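Local coordinates for protein GTPase subunit of restriction endonuclease (Thermococcus gammatolerans, PDB 6P0F) that probably recognises DNA through this YTH-like N-terminal domain of McrB, the GTPase subunit of a restriction endonuclease, at residues A[140-144]-A[145-149]. Residues are numbered along the deposited sequence; the frame is centred on the assembly and turned at random.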
loop_
_atom_site.group_PDB
_atom_site.type_symbol
_atom_site.label_atom_id
_atom_site.label_comp_id
_atom_site.label_asym_id
_atom_site.label_seq_id
_atom_site.Cartn_x
_atom_site.Cartn_y
_atom_site.Cartn_z
ATOM N N GLU A 140 17.199 1.016 -6.262
ATOM C CA GLU A 140 17.614 -0.373 -6.451
ATOM C C GLU A 140 16.429 -1.252 -6.851
ATOM O O GLU A 140 16.556 -2.128 -7.714
ATOM C CB GLU A 140 18.261 -0.927 -5.174
ATOM C CG GLU A 140 19.586 -0.308 -4.736
ATOM C CD GLU A 140 19.990 -0.711 -3.288
ATOM O OE1 GLU A 140 19.250 -0.376 -2.325
ATOM O OE2 GLU A 140 21.043 -1.369 -3.105
ATOM N N ILE A 141 15.271 -1.064 -6.210
ATOM C CA ILE A 141 14.092 -1.840 -6.593
ATOM C C ILE A 141 13.665 -1.490 -8.021
ATOM O O ILE A 141 13.330 -2.372 -8.821
ATOM C CB ILE A 141 12.941 -1.613 -5.595
ATOM C CG1 ILE A 141 13.351 -2.131 -4.216
ATOM C CG2 ILE A 141 11.678 -2.284 -6.091
ATOM C CD1 ILE A 141 13.717 -3.617 -4.188
ATOM N N ASN A 142 13.625 -0.198 -8.355
ATOM C CA ASN A 142 13.282 0.175 -9.727
ATOM C C ASN A 142 14.234 -0.470 -10.724
ATOM O O ASN A 142 13.809 -0.982 -11.764
ATOM C CB ASN A 142 13.303 1.697 -9.901
ATOM C CG ASN A 142 11.982 2.343 -9.496
ATOM O OD1 ASN A 142 10.907 1.757 -9.638
ATOM N ND2 ASN A 142 12.059 3.601 -9.068
ATOM N N SER A 143 15.527 -0.446 -10.416
ATOM C CA SER A 143 16.524 -1.040 -11.305
ATOM C C SER A 143 16.236 -2.511 -11.539
ATOM O O SER A 143 16.229 -2.980 -12.686
ATOM C CB SER A 143 17.910 -0.826 -10.710
ATOM O OG SER A 143 18.217 0.566 -10.766
ATOM N N LYS A 144 15.951 -3.255 -10.466
ATOM C CA LYS A 144 15.643 -4.669 -10.633
ATOM C C LYS A 144 14.397 -4.862 -11.493
ATOM O O LYS A 144 14.311 -5.827 -12.265
ATOM C CB LYS A 144 15.473 -5.334 -9.263
ATOM C CG LYS A 144 15.593 -6.841 -9.307
ATOM C CD LYS A 144 16.938 -7.310 -9.890
ATOM C CE LYS A 144 17.279 -8.747 -9.496
ATOM N NZ LYS A 144 18.731 -9.059 -9.710
ATOM N N LEU A 145 13.429 -3.952 -11.390
ATOM C CA LEU A 145 12.193 -4.050 -12.162
ATOM C C LEU A 145 12.336 -3.529 -13.592
ATOM O O LEU A 145 11.381 -3.646 -14.369
ATOM C CB LEU A 145 11.065 -3.264 -11.490
ATOM C CG LEU A 145 10.452 -3.914 -10.239
ATOM C CD1 LEU A 145 9.563 -2.938 -9.481
ATOM C CD2 LEU A 145 9.648 -5.137 -10.625
ATOM N N GLY A 146 13.457 -2.900 -13.925
ATOM C CA GLY A 146 13.641 -2.324 -15.248
ATOM C C GLY A 146 13.049 -0.952 -15.429
ATOM O O GLY A 146 12.858 -0.514 -16.570
ATOM N N TYR A 147 12.697 -0.271 -14.345
ATOM C CA TYR A 147 12.229 1.099 -14.397
ATOM C C TYR A 147 13.400 2.060 -14.209
ATOM O O TYR A 147 14.454 1.700 -13.679
ATOM C CB TYR A 147 11.183 1.345 -13.298
ATOM C CG TYR A 147 9.875 0.624 -13.423
ATOM C CD1 TYR A 147 9.148 0.641 -14.585
ATOM C CD2 TYR A 147 9.315 0.007 -12.316
ATOM C CE1 TYR A 147 7.927 0.043 -14.660
ATOM C CE2 TYR A 147 8.108 -0.616 -12.386
ATOM C CZ TYR A 147 7.419 -0.610 -13.542
ATOM O OH TYR A 147 6.198 -1.214 -13.590
ATOM N N ASN A 148 13.206 3.308 -14.640
ATOM C CA ASN A 148 14.179 4.321 -14.317
ATOM C C ASN A 148 14.344 4.415 -12.817
ATOM O O ASN A 148 13.368 4.247 -12.063
ATOM C CB ASN A 148 13.763 5.675 -14.884
ATOM C CG ASN A 148 13.868 5.731 -16.409
ATOM O OD1 ASN A 148 14.314 4.774 -17.067
ATOM N ND2 ASN A 148 13.445 6.853 -16.978
ATOM N N PRO A 149 15.548 4.717 -12.340
ATOM C CA PRO A 149 15.803 4.722 -10.897
ATOM C C PRO A 149 14.858 5.598 -10.083
ATOM O O PRO A 149 14.549 5.248 -8.946
ATOM C CB PRO A 149 17.243 5.240 -10.798
ATOM C CG PRO A 149 17.875 4.889 -12.117
ATOM C CD PRO A 149 16.786 4.876 -13.142
#
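The Asn142 amide and the Tyr147 ring cross almost at right angles, their planes 85° apart. OD1 of Asn142 approaches the ring obliquely and lies 3.6 Å from CD2 of Tyr147. The same oxygen is hydrogen-bonded to the hydroxyl of Tyr74, on strand 70-76. At the other end of the amide, ND2 of Asn142 donates to Pro149 O at 3.0 Å, a nearly straight bond of 168°. That oxygen lies in the amide plane, while ND2 sits above the carbonyl plane of Pro149. ND2 also bonds to Tyr151 O. CG stands beside the backbone N and anti to the carbonyl carbon (chi1 -85°), which carries the amide of this buried residue to the loop that follows the helix. Helix 138-145 ends in a Schellman motif. Gly146 takes a positive phi, and Tyr147 N reaches back to Asn142 O at 2.9 Å. Gly146 N donates to Ser143 O at 3.0 Å. Replacing Asn142 by an alanine removes the amide, and Pro149 O, Tyr151 O and the Tyr74 hydroxyl would probably each lose this partner, leaving the loop less firmly tied to the helix. Ile141 and Leu145, one helical turn apart, lie side by side and point the same way, with CG2 of Ile141 4.0 Å from CD1 of Leu145. Both side chains also touch Tyr74, and Leu145 reaches Val158 and Val166.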